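Local coordinates for protein xyloglucan-specific endo-beta-1,4-glucanase (Uncultured bacterium, PDB 4W88) that cleaves the beta-1,4-linked glucan backbone of xyloglucan from within the chain, as a GH5 family glycoside hydrolase, at residues L110-L124 against A165-F177. The protein carries 1 engineered substitution. Sequence-based numbering, arbitrary orientation.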
# COMPACT_ATOMS: atom_id res chain seq x y z
N LEU A 110 0.30 -12.72 -11.14
CA LEU A 110 0.74 -12.91 -9.76
C LEU A 110 -0.31 -13.73 -8.98
O LEU A 110 -1.12 -13.18 -8.22
CB LEU A 110 1.09 -11.60 -9.06
CG LEU A 110 2.16 -11.69 -7.97
CD1 LEU A 110 2.47 -10.32 -7.40
CD2 LEU A 110 1.77 -12.60 -6.82
N LYS A 111 -0.35 -15.02 -9.28
CA LYS A 111 -1.26 -15.99 -8.67
C LYS A 111 -0.36 -16.96 -7.92
O LYS A 111 0.51 -17.59 -8.53
CB LYS A 111 -2.05 -16.71 -9.74
CG LYS A 111 -2.68 -15.76 -10.71
CD LYS A 111 -4.11 -15.65 -10.54
CE LYS A 111 -4.83 -14.82 -11.57
NZ LYS A 111 -6.16 -14.39 -11.04
N THR A 112 -0.52 -17.05 -6.59
CA THR A 112 0.47 -17.72 -5.73
C THR A 112 0.37 -19.25 -5.70
O THR A 112 0.03 -19.82 -4.70
CB THR A 112 0.38 -17.16 -4.30
OG1 THR A 112 -0.95 -17.21 -3.86
CG2 THR A 112 0.90 -15.76 -4.29
N ASP A 113 0.60 -19.88 -6.84
CA ASP A 113 0.70 -21.30 -6.93
C ASP A 113 2.11 -21.70 -6.61
O ASP A 113 3.04 -21.37 -7.34
CB ASP A 113 0.27 -21.75 -8.32
CG ASP A 113 0.41 -23.23 -8.53
OD1 ASP A 113 0.94 -23.99 -7.65
OD2 ASP A 113 -0.01 -23.62 -9.63
N PRO A 114 2.30 -22.45 -5.52
CA PRO A 114 3.69 -22.79 -5.15
C PRO A 114 4.44 -23.60 -6.22
O PRO A 114 5.66 -23.56 -6.32
CB PRO A 114 3.49 -23.65 -3.88
CG PRO A 114 2.23 -23.14 -3.31
CD PRO A 114 1.35 -22.93 -4.51
N ASN A 115 3.70 -24.28 -7.08
CA ASN A 115 4.35 -25.02 -8.15
C ASN A 115 4.88 -24.16 -9.25
O ASN A 115 5.60 -24.67 -10.08
CB ASN A 115 3.41 -26.03 -8.77
CG ASN A 115 3.02 -27.08 -7.79
OD1 ASN A 115 3.79 -27.47 -6.90
ND2 ASN A 115 1.82 -27.51 -7.91
N ASN A 116 4.54 -22.89 -9.23
CA ASN A 116 4.99 -21.96 -10.26
C ASN A 116 5.98 -20.95 -9.74
O ASN A 116 6.07 -19.82 -10.27
CB ASN A 116 3.79 -21.23 -10.83
CG ASN A 116 4.06 -20.62 -12.13
OD1 ASN A 116 4.91 -21.12 -12.94
ND2 ASN A 116 3.31 -19.52 -12.42
N GLU A 117 6.74 -21.34 -8.71
CA GLU A 117 7.59 -20.37 -8.01
C GLU A 117 8.60 -19.68 -8.94
O GLU A 117 8.77 -18.44 -8.87
CB GLU A 117 8.28 -21.04 -6.86
CG GLU A 117 9.30 -20.17 -6.16
CD GLU A 117 9.88 -20.83 -4.94
OE1 GLU A 117 11.03 -20.70 -4.74
OE2 GLU A 117 9.19 -21.40 -4.12
N ALA A 118 9.27 -20.44 -9.80
CA ALA A 118 10.31 -19.86 -10.60
C ALA A 118 9.77 -18.78 -11.49
O ALA A 118 10.32 -17.69 -11.52
CB ALA A 118 11.05 -20.94 -11.42
N ALA A 119 8.70 -19.05 -12.25
CA ALA A 119 8.13 -18.08 -13.14
C ALA A 119 7.67 -16.84 -12.40
O ALA A 119 7.82 -15.71 -12.91
CB ALA A 119 6.93 -18.65 -13.90
N LEU A 120 7.11 -17.03 -11.21
CA LEU A 120 6.66 -15.90 -10.37
C LEU A 120 7.79 -15.00 -9.87
O LEU A 120 7.74 -13.76 -10.04
CB LEU A 120 5.85 -16.38 -9.14
CG LEU A 120 4.49 -17.00 -9.53
CD1 LEU A 120 3.91 -17.81 -8.38
CD2 LEU A 120 3.42 -16.02 -10.03
N CYS A 121 8.82 -15.64 -9.33
CA CYS A 121 9.96 -14.92 -8.88
C CYS A 121 10.65 -14.14 -10.00
O CYS A 121 11.11 -13.00 -9.78
CB CYS A 121 10.98 -15.87 -8.20
SG CYS A 121 10.50 -16.30 -6.53
N GLU A 122 10.78 -14.80 -11.15
CA GLU A 122 11.50 -14.25 -12.26
C GLU A 122 10.75 -13.03 -12.84
O GLU A 122 11.39 -11.98 -13.17
CB GLU A 122 11.74 -15.31 -13.35
CG GLU A 122 12.75 -16.32 -12.87
CD GLU A 122 12.87 -17.54 -13.74
OE1 GLU A 122 12.56 -17.53 -14.94
OE2 GLU A 122 13.46 -18.52 -13.17
N GLU A 123 9.43 -13.16 -12.92
CA GLU A 123 8.63 -12.03 -13.43
C GLU A 123 8.74 -10.82 -12.44
O GLU A 123 8.95 -9.69 -12.87
CB GLU A 123 7.17 -12.37 -13.74
CG GLU A 123 6.42 -11.16 -14.23
CD GLU A 123 5.15 -11.40 -15.05
OE1 GLU A 123 4.60 -10.42 -15.59
OE2 GLU A 123 4.74 -12.58 -15.16
N LEU A 124 8.55 -11.08 -11.16
CA LEU A 124 8.65 -10.00 -10.16
C LEU A 124 10.00 -9.29 -10.22
O LEU A 124 10.07 -8.06 -10.19
CB LEU A 124 8.41 -10.57 -8.76
CG LEU A 124 8.31 -9.56 -7.59
CD1 LEU A 124 7.13 -8.63 -7.75
CD2 LEU A 124 8.25 -10.21 -6.24
N ALA A 165 2.14 -23.56 2.31
CA ALA A 165 3.01 -23.55 1.11
C ALA A 165 3.04 -22.17 0.41
O ALA A 165 4.05 -21.72 -0.11
CB ALA A 165 2.61 -24.66 0.14
N GLU A 166 1.89 -21.52 0.39
CA GLU A 166 1.78 -20.19 -0.20
C GLU A 166 2.63 -19.19 0.58
O GLU A 166 3.26 -18.30 0.01
CB GLU A 166 0.33 -19.75 -0.25
CG GLU A 166 -0.49 -20.32 -1.42
CD GLU A 166 -1.93 -19.87 -1.39
OE1 GLU A 166 -2.57 -20.15 -0.33
OE2 GLU A 166 -2.36 -19.17 -2.35
N ARG A 167 2.60 -19.28 1.90
CA ARG A 167 3.38 -18.40 2.70
C ARG A 167 4.89 -18.61 2.50
O ARG A 167 5.62 -17.63 2.52
CB ARG A 167 2.98 -18.46 4.16
CG ARG A 167 1.59 -17.93 4.38
CD ARG A 167 1.28 -17.75 5.85
NE ARG A 167 1.18 -18.98 6.59
CZ ARG A 167 0.06 -19.70 6.79
NH1 ARG A 167 -1.06 -19.38 6.24
NH2 ARG A 167 0.13 -20.78 7.54
N LYS A 168 5.34 -19.86 2.29
CA LYS A 168 6.73 -20.11 1.86
C LYS A 168 7.06 -19.39 0.54
O LYS A 168 8.13 -18.80 0.40
CB LYS A 168 7.13 -21.63 1.81
CG LYS A 168 7.05 -22.43 3.11
CD LYS A 168 7.68 -23.86 2.96
CE LYS A 168 6.72 -24.92 2.41
NZ LYS A 168 5.85 -25.67 3.40
N LEU A 169 6.13 -19.46 -0.43
CA LEU A 169 6.29 -18.80 -1.73
C LEU A 169 6.38 -17.29 -1.54
O LEU A 169 7.20 -16.64 -2.19
CB LEU A 169 5.14 -19.17 -2.66
CG LEU A 169 5.02 -18.39 -3.96
CD1 LEU A 169 6.25 -18.64 -4.86
CD2 LEU A 169 3.77 -18.78 -4.72
N ILE A 170 5.58 -16.73 -0.64
CA ILE A 170 5.64 -15.27 -0.38
C ILE A 170 7.03 -14.90 0.10
O ILE A 170 7.64 -13.92 -0.35
CB ILE A 170 4.61 -14.82 0.62
CG1 ILE A 170 3.21 -14.96 -0.03
CG2 ILE A 170 4.89 -13.36 1.02
CD1 ILE A 170 2.90 -14.28 -1.36
N ASN A 171 7.56 -15.72 1.01
CA ASN A 171 8.93 -15.44 1.48
C ASN A 171 9.98 -15.44 0.33
O ASN A 171 10.87 -14.57 0.32
CB ASN A 171 9.41 -16.37 2.63
CG ASN A 171 8.59 -16.21 3.88
OD1 ASN A 171 8.11 -15.13 4.21
ND2 ASN A 171 8.37 -17.32 4.56
N ALA A 172 9.87 -16.41 -0.58
CA ALA A 172 10.75 -16.47 -1.73
C ALA A 172 10.58 -15.25 -2.64
O ALA A 172 11.53 -14.67 -3.10
CB ALA A 172 10.47 -17.74 -2.53
N MSE A 173 9.35 -14.80 -2.81
CA MSE A 173 9.04 -13.66 -3.69
C MSE A 173 9.60 -12.37 -3.05
O MSE A 173 10.13 -11.53 -3.76
CB MSE A 173 7.52 -13.54 -4.04
CG MSE A 173 7.16 -14.73 -4.93
SE MSE A 173 5.27 -14.63 -5.48
CE MSE A 173 5.45 -13.32 -6.93
N ASN A 174 9.41 -12.20 -1.74
CA ASN A 174 9.96 -11.01 -1.02
C ASN A 174 11.48 -10.95 -1.28
O ASN A 174 12.04 -9.88 -1.52
CB ASN A 174 9.66 -11.07 0.49
CG ASN A 174 8.24 -10.66 0.83
OD1 ASN A 174 7.59 -9.88 0.09
ND2 ASN A 174 7.74 -11.18 1.95
N LYS A 175 12.16 -12.11 -1.18
CA LYS A 175 13.61 -12.17 -1.39
C LYS A 175 13.99 -11.81 -2.79
O LYS A 175 15.00 -11.15 -3.01
CB LYS A 175 14.26 -13.56 -1.09
CG LYS A 175 14.02 -14.04 0.23
CD LYS A 175 15.02 -15.12 0.62
CE LYS A 175 14.24 -16.14 1.41
NZ LYS A 175 15.08 -17.10 2.18
N ALA A 176 13.18 -12.24 -3.75
CA ALA A 176 13.47 -12.00 -5.16
C ALA A 176 13.41 -10.50 -5.46
O ALA A 176 14.19 -9.95 -6.20
CB ALA A 176 12.49 -12.73 -6.01
N PHE A 177 12.40 -9.86 -4.86
CA PHE A 177 12.16 -8.46 -4.98
C PHE A 177 13.36 -7.66 -4.41
O PHE A 177 13.93 -6.80 -5.06
CB PHE A 177 10.86 -8.09 -4.22
CG PHE A 177 10.77 -6.66 -3.76
CD1 PHE A 177 10.82 -5.56 -4.63
CD2 PHE A 177 10.52 -6.41 -2.42
CE1 PHE A 177 10.65 -4.27 -4.14
CE2 PHE A 177 10.36 -5.12 -1.93
CZ PHE A 177 10.37 -4.06 -2.80
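Two neighbouring outer helices of a TIM barrel pack through Leu-169 and selenomethionine Met-173, with the connection 110-115, which includes a short 3-10 segment at 114-115, resting on the start of the second. The axes of 117-124 and 165-177 approach to 8.9 Å and cross at -30°, so the helices run in nearly the same direction. In Leu-169, chi1 of 170° carries the branch toward helix 117-124, and the second torsion then sets CD1 on CG of Glu-117 at 3.7 Å. Its CD2 fits between the connection, 3.6 Å from Thr-112 C, and CD1 of Leu-120 in the helix. The side chains of Glu-117 and Leu-169 run alongside each other, pointing opposite ways, and the extended chain of Glu-117 brings OE1 to CB of Ala-172. Met-173 bends at its third torsion, turning CE to CB of Leu-120 and, tip to tip, to CD2 of Leu-110, each 3.8 Å away. This pairing follows from the alternation of strand and helix in the (beta/alpha)8 fold: helix 117-134 follows strand 97-101 and helix 164-182 follows the adjacent strand 142-145. Further along, SG of Cys-121 sits 4.0 Å from CG of Met-173, CB of Cys-121 faces CB of Ala-176, and CD2 of Leu-124 comes within 3.4 Å of Met-173 O. At the other end, Pro-114 CG abuts CB of Ala-165. Glu-166, its side chain about 11 Å from the bound galactose, does not touch that sugar; instead Thr-112 OG1 donates to its OE2 at 2.8 Å, approaching on the anti side, 31° out of the carboxylate plane. Tyr-198 OH also bonds to this OE2, and Thr-163 N to OE1, so both carboxylate oxygens are engaged and rotation is restricted.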